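Local coordinates for single-stranded DNA-binding protein 1 (Streptomyces coelicolor, PDB 4DAM), which probably binds single-stranded DNA as a homotetramer, the chain here being the N-terminal OB-fold domain of the longer protein, at residues R31-N35 with G36-R40; V67-R71 with Q72-N76; G79-A82 with V83-V87. The protein carries 1 engineered substitution. All coordinates share one frame; numbering follows the deposited sequence.

Interaction 1: residues R31-N35 with G36-R40; sequences RDLAN and GPSVR
Arg31 to Leu33 and Gly36 to Ser38 pair across a two-residue beta hairpin on a type I turn running from Leu33 to Gly36. Its backbone bonds come as two reciprocal pairs. At the tip, Leu33 and Gly36 exchange bonds: Leu33 N reaches Gly36 O at 3.1 Å and Gly36 N reaches Leu33 O at 3.0 Å. In both, the donor stands well above the plane of the carbonyl it meets. Further along, Arg31 N gives a straight bond to Ser38 O (2.9 Å, 172° at the hydrogen), while the return bond from Ser38 N to Arg31 O is more bent. At phi 124°, a CB on Gly36 would be jammed against the carbonyl oxygen of Asn35, which by itself calls for glycine at this end of the turn.

Side-chain packing is slight. Its apolar part is Leu33 CD1, 3.8 Å from Ser38 CB, on the face that also carries Arg31. Asp32 and Pro37 form the non-hydrogen-bonded pair on the reverse face, where Asp32 OD1 comes 3.9 Å from Pro37 CA.

Water supplies the remaining polar link. Ser38 OG, turned opposite its backbone N (chi1 158°), lies 3.0 Å from the oxygen of water 1, which also accepts a weak bond from Arg31 NE at the in-plane edge of the guanidinium. Beyond the hairpin, Asn35 O receives Arg71 NH1 and Val39 pairs with Ala69 of strand 56-70. The chemistry implies that main-chain bonds largely set the shape of this exposed tip, with the side chains adding only light contacts and a water-mediated link.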
loop_
_atom_site.group_PDB
_atom_site.type_symbol
_atom_site.label_atom_id
_atom_site.label_comp_id
_atom_site.label_asym_id
_atom_site.label_seq_id
_atom_site.Cartn_x
_atom_site.Cartn_y
_atom_site.Cartn_z
ATOM N N ARG A 31 20.549 -12.224 -15.762
ATOM C CA ARG A 31 21.971 -12.434 -15.425
ATOM C C ARG A 31 22.094 -13.516 -14.361
ATOM O O ARG A 31 21.387 -13.506 -13.365
ATOM C CB ARG A 31 22.564 -11.139 -14.909
ATOM C CG ARG A 31 22.722 -10.104 -15.994
ATOM C CD ARG A 31 22.938 -8.710 -15.474
ATOM N NE ARG A 31 24.136 -8.529 -14.670
ATOM C CZ ARG A 31 25.369 -8.411 -15.162
ATOM N NH1 ARG A 31 25.602 -8.523 -16.464
ATOM N NH2 ARG A 31 26.374 -8.203 -14.330
ATOM N N ASP A 32 23.003 -14.455 -14.582
ATOM C CA ASP A 32 23.336 -15.453 -13.586
ATOM C C ASP A 32 24.488 -14.904 -12.733
ATOM O O ASP A 32 25.592 -14.743 -13.208
ATOM C CB ASP A 32 23.723 -16.778 -14.241
ATOM C CG ASP A 32 22.621 -17.817 -14.194
ATOM O OD1 ASP A 32 21.946 -17.959 -13.145
ATOM O OD2 ASP A 32 22.447 -18.508 -15.221
ATOM N N LEU A 33 24.202 -14.579 -11.492
ATOM C CA LEU A 33 25.183 -14.031 -10.567
ATOM C C LEU A 33 25.643 -15.131 -9.614
ATOM O O LEU A 33 24.992 -16.163 -9.535
ATOM C CB LEU A 33 24.556 -12.871 -9.786
ATOM C CG LEU A 33 23.967 -11.736 -10.644
ATOM C CD1 LEU A 33 23.256 -10.750 -9.729
ATOM C CD2 LEU A 33 25.045 -11.046 -11.474
ATOM N N ALA A 34 26.730 -14.898 -8.870
ATOM C CA ALA A 34 27.129 -15.859 -7.842
ATOM C C ALA A 34 26.034 -16.026 -6.802
ATOM O O ALA A 34 25.903 -17.084 -6.224
ATOM C CB ALA A 34 28.407 -15.467 -7.167
ATOM N N ASN A 35 25.274 -14.961 -6.564
ATOM C CA ASN A 35 24.170 -15.001 -5.614
ATOM C C ASN A 35 22.909 -15.665 -6.151
ATOM O O ASN A 35 21.963 -15.878 -5.399
ATOM C CB ASN A 35 23.804 -13.589 -5.193
ATOM C CG ASN A 35 24.822 -12.950 -4.291
ATOM O OD1 ASN A 35 25.645 -13.626 -3.675
ATOM N ND2 ASN A 35 24.775 -11.623 -4.217
ATOM N N GLY A 36 22.904 -15.999 -7.441
ATOM C CA GLY A 36 21.770 -16.669 -8.078
ATOM C C GLY A 36 21.230 -15.914 -9.287
ATOM O O GLY A 36 21.770 -14.872 -9.658
ATOM N N PRO A 37 20.137 -16.404 -9.878
ATOM C CA PRO A 37 19.536 -15.718 -11.018
ATOM C C PRO A 37 18.996 -14.334 -10.682
ATOM O O PRO A 37 18.536 -14.087 -9.558
ATOM C CB PRO A 37 18.398 -16.647 -11.446
ATOM C CG PRO A 37 18.139 -17.539 -10.304
ATOM C CD PRO A 37 19.418 -17.647 -9.533
ATOM N N SER A 38 19.070 -13.438 -11.654
ATOM C CA SER A 38 18.588 -12.064 -11.470
ATOM C C SER A 38 17.954 -11.629 -12.744
ATOM O O SER A 38 18.457 -11.964 -13.818
ATOM C CB SER A 38 19.773 -11.149 -11.156
ATOM O OG SER A 38 19.526 -9.775 -11.440
ATOM N N VAL A 39 16.851 -10.895 -12.644
ATOM C CA VAL A 39 16.261 -10.253 -13.801
ATOM C C VAL A 39 15.902 -8.827 -13.472
ATOM O O VAL A 39 15.587 -8.512 -12.318
ATOM C CB VAL A 39 15.007 -11.013 -14.217
ATOM C CG1 VAL A 39 13.852 -10.736 -13.262
ATOM C CG2 VAL A 39 14.666 -10.714 -15.674
ATOM N N ARG A 40 16.016 -7.948 -14.461
ATOM C CA ARG A 40 15.614 -6.557 -14.302
ATOM C C ARG A 40 14.871 -6.126 -15.541
ATOM O O ARG A 40 15.159 -6.588 -16.658
ATOM C CB ARG A 40 16.788 -5.636 -14.035
ATOM C CG ARG A 40 17.786 -5.525 -15.119
ATOM C CD ARG A 40 18.632 -4.281 -14.946
ATOM N NE ARG A 40 19.777 -4.355 -15.832
ATOM C CZ ARG A 40 19.827 -3.903 -17.079
ATOM N NH1 ARG A 40 18.790 -3.285 -17.631
ATOM N NH2 ARG A 40 20.943 -4.065 -17.777
HETATM O O HOH W 1 21.893 -8.038 -12.102
#

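Interaction 2: residues V67-R71 with Q72-N76; sequences VWANR and QLATN
With chi1 at -179°, Leu73 carries its CG opposite the backbone N and directs the branch point of the side chain onto Ala69, CG lying 3.8 Å from Ala69 CB. Gln72 has a similar first torsion but folds back at the second (chi2 64°), and this bend takes its amide along the helix to Asn76. There NE2 donates to Asn76 OD1 at 3.0 Å, with the acceptor almost in the Gln72 amide plane although the donor sits above the plane of the Asn76 amide.

Ala74 extends the apolar contact, its CB 4.4 Å from Ala69 CB, and the same methyl touches the carbonyl oxygen of Ala69. The small side chains of Ala69 and Ala74 are consistent with the close approach of the first helical turn to the end of the strand. The chain changes direction at Arg71, where a positive phi breaks off the extended conformation, and strand 67-70 meets helix 72-76 at an angle of 110°. This is the passage from the third strand of the OB-fold barrel into the helix that precedes the fourth, a recurring feature of the fold.

Backbone bonds tie the two elements across the bend. Ala74 N donates to Asn70 O at 3.2 Å from far above the carbonyl plane, whereas Thr75 N meets Arg71 O at 3.1 Å within the plane of that carbonyl. On the strand side, Trp68 makes backbone bonds with Ile110 and Ala112 of strand 103-112, and Leu73 also touches Ala112. Toward the second subunit, Leu73 packs on its Leu119 and Asn76 ND2 donates to the carbonyl oxygen of that same residue.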
loop_
_atom_site.group_PDB
_atom_site.type_symbol
_atom_site.label_atom_id
_atom_site.label_comp_id
_atom_site.label_asym_id
_atom_site.label_seq_id
_atom_site.Cartn_x
_atom_site.Cartn_y
_atom_site.Cartn_z
ATOM N N VAL A 67 12.460 -2.676 -12.036
ATOM C CA VAL A 67 12.030 -3.823 -11.265
ATOM C C VAL A 67 13.104 -4.898 -11.283
ATOM O O VAL A 67 13.607 -5.291 -12.338
ATOM C CB VAL A 67 10.705 -4.429 -11.798
ATOM C CG1 VAL A 67 10.298 -5.648 -10.982
ATOM C CG2 VAL A 67 9.585 -3.386 -11.850
ATOM N N TRP A 68 13.434 -5.377 -10.080
ATOM C CA TRP A 68 14.434 -6.406 -9.877
ATOM C C TRP A 68 13.792 -7.635 -9.290
ATOM O O TRP A 68 13.005 -7.547 -8.364
ATOM C CB TRP A 68 15.491 -5.926 -8.901
ATOM C CG TRP A 68 16.255 -4.727 -9.354
ATOM C CD1 TRP A 68 15.934 -3.384 -9.183
ATOM C CD2 TRP A 68 17.506 -4.732 -10.099
ATOM N NE1 TRP A 68 16.891 -2.581 -9.739
ATOM C CE2 TRP A 68 17.865 -3.342 -10.313
ATOM C CE3 TRP A 68 18.343 -5.728 -10.575
ATOM C CZ2 TRP A 68 19.034 -2.980 -10.966
ATOM C CZ3 TRP A 68 19.517 -5.345 -11.253
ATOM C CH2 TRP A 68 19.832 -4.006 -11.453
ATOM N N ALA A 69 14.147 -8.793 -9.818
ATOM C CA ALA A 69 13.701 -10.060 -9.287
ATOM C C ALA A 69 14.878 -11.014 -9.134
ATOM O O ALA A 69 15.874 -10.915 -9.856
ATOM C CB ALA A 69 12.614 -10.664 -10.187
ATOM N N ASN A 70 14.750 -11.942 -8.196
ATOM C CA ASN A 70 15.752 -12.936 -7.952
ATOM C C ASN A 70 15.175 -14.344 -7.786
ATOM O O ASN A 70 13.959 -14.517 -7.734
ATOM C CB ASN A 70 16.507 -12.532 -6.680
ATOM C CG ASN A 70 17.453 -11.411 -6.892
ATOM O OD1 ASN A 70 18.457 -11.585 -7.510
ATOM N ND2 ASN A 70 17.140 -10.260 -6.353
ATOM N N ARG A 71 16.045 -15.343 -7.708
ATOM C CA ARG A 71 15.645 -16.714 -7.429
ATOM C C ARG A 71 14.567 -17.212 -8.404
ATOM O O ARG A 71 14.657 -16.930 -9.621
ATOM C CB ARG A 71 15.255 -16.848 -5.960
ATOM C CG ARG A 71 16.427 -16.485 -5.039
ATOM C CD ARG A 71 16.482 -17.420 -3.853
ATOM N NE ARG A 71 17.474 -17.023 -2.842
ATOM C CZ ARG A 71 18.800 -17.016 -3.035
ATOM N NH1 ARG A 71 19.338 -17.351 -4.214
ATOM N NH2 ARG A 71 19.602 -16.648 -2.044
ATOM N N GLN A 72 13.569 -17.953 -7.921
ATOM C CA GLN A 72 12.607 -18.574 -8.832
ATOM C C GLN A 72 11.791 -17.540 -9.602
ATOM O O GLN A 72 11.463 -17.747 -10.772
ATOM C CB GLN A 72 11.681 -19.562 -8.114
ATOM C CG GLN A 72 10.939 -20.484 -9.065
ATOM C CD GLN A 72 11.872 -21.403 -9.845
ATOM O OE1 GLN A 72 12.784 -22.019 -9.271
ATOM N NE2 GLN A 72 11.666 -21.483 -11.164
ATOM N N LEU A 73 11.491 -16.407 -8.969
ATOM C CA LEU A 73 10.776 -15.340 -9.663
ATOM C C LEU A 73 11.572 -14.844 -10.876
ATOM O O LEU A 73 11.025 -14.605 -11.943
ATOM C CB LEU A 73 10.488 -14.168 -8.731
ATOM C CG LEU A 73 9.726 -12.968 -9.295
ATOM C CD1 LEU A 73 8.429 -13.392 -9.960
ATOM C CD2 LEU A 73 9.462 -11.968 -8.167
ATOM N N ALA A 74 12.879 -14.673 -10.714
ATOM C CA ALA A 74 13.716 -14.298 -11.858
ATOM C C ALA A 74 13.692 -15.347 -12.977
ATOM O O ALA A 74 13.569 -15.003 -14.144
ATOM C CB ALA A 74 15.138 -14.058 -11.402
ATOM N N THR A 75 13.858 -16.612 -12.613
ATOM C CA THR A 75 13.854 -17.703 -13.595
ATOM C C THR A 75 12.528 -17.727 -14.366
ATOM O O THR A 75 12.500 -17.708 -15.618
ATOM C CB THR A 75 14.129 -19.030 -12.882
ATOM O OG1 THR A 75 15.448 -18.956 -12.307
ATOM C CG2 THR A 75 14.047 -20.209 -13.822
ATOM N N ASN A 76 11.434 -17.655 -13.637
ATOM C CA ASN A 76 10.113 -17.658 -14.277
ATOM C C ASN A 76 9.827 -16.401 -15.104
ATOM O O ASN A 76 9.293 -16.468 -16.232
ATOM C CB ASN A 76 9.023 -17.920 -13.244
ATOM C CG ASN A 76 9.103 -19.311 -12.653
ATOM O OD1 ASN A 76 9.841 -20.179 -13.163
ATOM N ND2 ASN A 76 8.389 -19.528 -11.554
#

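Interaction 3: residues G79-A82 with V83-V87; sequences GSLA and VGDPV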
loop_
_atom_site.group_PDB
_atom_site.type_symbol
_atom_site.label_atom_id
_atom_site.label_comp_id
_atom_site.label_asym_id
_atom_site.label_seq_id
_atom_site.Cartn_x
_atom_site.Cartn_y
_atom_site.Cartn_z
ATOM N N GLY A 79 11.404 -16.174 -18.719
ATOM C CA GLY A 79 10.708 -16.883 -19.794
ATOM C C GLY A 79 9.322 -16.381 -20.154
ATOM O O GLY A 79 8.715 -16.864 -21.096
ATOM N N SER A 80 8.825 -15.418 -19.391
ATOM C CA SER A 80 7.419 -15.015 -19.442
ATOM C C SER A 80 7.139 -13.557 -19.814
ATOM O O SER A 80 6.095 -13.271 -20.388
ATOM C CB SER A 80 6.789 -15.324 -18.081
ATOM O OG SER A 80 5.385 -15.116 -18.089
ATOM N N LEU A 81 8.052 -12.641 -19.510
ATOM C CA LEU A 81 7.795 -11.218 -19.711
ATOM C C LEU A 81 8.445 -10.635 -20.965
ATOM O O LEU A 81 9.612 -10.877 -21.248
ATOM C CB LEU A 81 8.262 -10.405 -18.488
ATOM C CG LEU A 81 7.680 -10.785 -17.130
ATOM C CD1 LEU A 81 8.197 -9.852 -16.055
ATOM C CD2 LEU A 81 6.159 -10.721 -17.173
ATOM N N ALA A 82 7.677 -9.836 -21.684
ATOM C CA ALA A 82 8.148 -9.132 -22.883
ATOM C C ALA A 82 7.622 -7.697 -22.882
ATOM O O ALA A 82 6.607 -7.367 -22.244
ATOM C CB ALA A 82 7.695 -9.872 -24.165
ATOM N N VAL A 83 8.277 -6.847 -23.658
ATOM C CA VAL A 83 7.855 -5.458 -23.803
ATOM C C VAL A 83 6.388 -5.369 -24.191
ATOM O O VAL A 83 5.901 -6.093 -25.082
ATOM C CB VAL A 83 8.702 -4.675 -24.833
ATOM C CG1 VAL A 83 8.047 -3.324 -25.173
ATOM C CG2 VAL A 83 10.101 -4.477 -24.309
ATOM N N GLY A 84 5.688 -4.468 -23.509
ATOM C CA GLY A 84 4.272 -4.258 -23.724
ATOM C C GLY A 84 3.355 -5.021 -22.792
ATOM O O GLY A 84 2.178 -4.651 -22.654
ATOM N N ASP A 85 3.862 -6.058 -22.117
ATOM C CA ASP A 85 3.015 -6.892 -21.275
ATOM C C ASP A 85 2.458 -6.106 -20.079
ATOM O O ASP A 85 3.227 -5.491 -19.316
ATOM C CB ASP A 85 3.784 -8.072 -20.696
ATOM C CG ASP A 85 4.036 -9.182 -21.696
ATOM O OD1 ASP A 85 3.468 -9.153 -22.812
ATOM O OD2 ASP A 85 4.801 -10.106 -21.328
ATOM N N PRO A 86 1.137 -6.162 -19.874
ATOM C CA PRO A 86 0.565 -5.585 -18.649
ATOM C C PRO A 86 0.827 -6.495 -17.469
ATOM O O PRO A 86 0.572 -7.700 -17.534
ATOM C CB PRO A 86 -0.922 -5.474 -18.956
ATOM C CG PRO A 86 -1.157 -6.466 -20.013
ATOM C CD PRO A 86 0.088 -6.542 -20.835
ATOM N N VAL A 87 1.391 -5.922 -16.397
ATOM C CA VAL A 87 1.771 -6.711 -15.244
ATOM C C VAL A 87 1.371 -6.014 -13.945
ATOM O O VAL A 87 1.180 -4.797 -13.917
ATOM C CB VAL A 87 3.295 -7.000 -15.206
ATOM C CG1 VAL A 87 3.701 -7.875 -16.389
ATOM C CG2 VAL A 87 4.102 -5.716 -15.190
#
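Ala82 and Asp85 grip each other twice. Ala82 N donates to Asp85 OD2 at 2.9 Å, with 156° at the hydrogen, arriving from above the carboxylate plane. In the other direction Asp85 N donates to Ala82 O at 3.0 Å, the bond that closes a type II beta turn from Ala82 to Asp85. The carboxylate folds back over the turn because chi1 of -76° places CG beside the backbone N of Asp85, close to the main chain of Ala82: CG lies 3.2 Å from Ala82 O.

Next to this polar pair, the residues flanking the turn meet through methyl groups. Leu81 CD2 rests 3.8 Å from Val87 CG1, the two side chains crossing at a slant, so that both ends of the loop contribute to the buried interior. Gly84 takes the second corner of the type II turn, where its positive phi of 95° would jam a CB against the carbonyl oxygen of Val83.

Around this shell, strand 17-33 holds the loop from one flank: Gly84 and Asp85 make backbone bonds with Val24, and Val87 packs on the side chain of the same residue. Leu81 also touches Phe41 in the barrel and Leu119 of the second subunit, while His117 lies against both Leu81 and Asp85. The contact thus leads from helix 71-80 into the fourth strand of the OB-fold barrel. Its chemistry implies a carboxylate held over the turn by a main-chain N-H to OD2, which probably restrains it and eases part of its negative charge, although carbonyl oxygens of Ser80 and Ala82 lie nearby.

Overall arrangement
All three contacts are local and follow in series along the chain, but they differ in setting. Interaction 1 is a surface hairpin about 17 Å from the chain centre (centre to centre), whereas interactions 2 and 3 are partly buried and lie nearer to it. Interactions 1 and 2 touch through neighbouring strands 36-51 and 56-70. Interactions 2 and 3 share helix 71-80, marking its entry from one strand and its exit toward another, and both reach the second subunit. Chemistry follows place: main-chain pairing with a water link at the tip, alanine-leucine packing beside helical bonds at the entry, and an aspartate-held turn over apolar contacts at the exit.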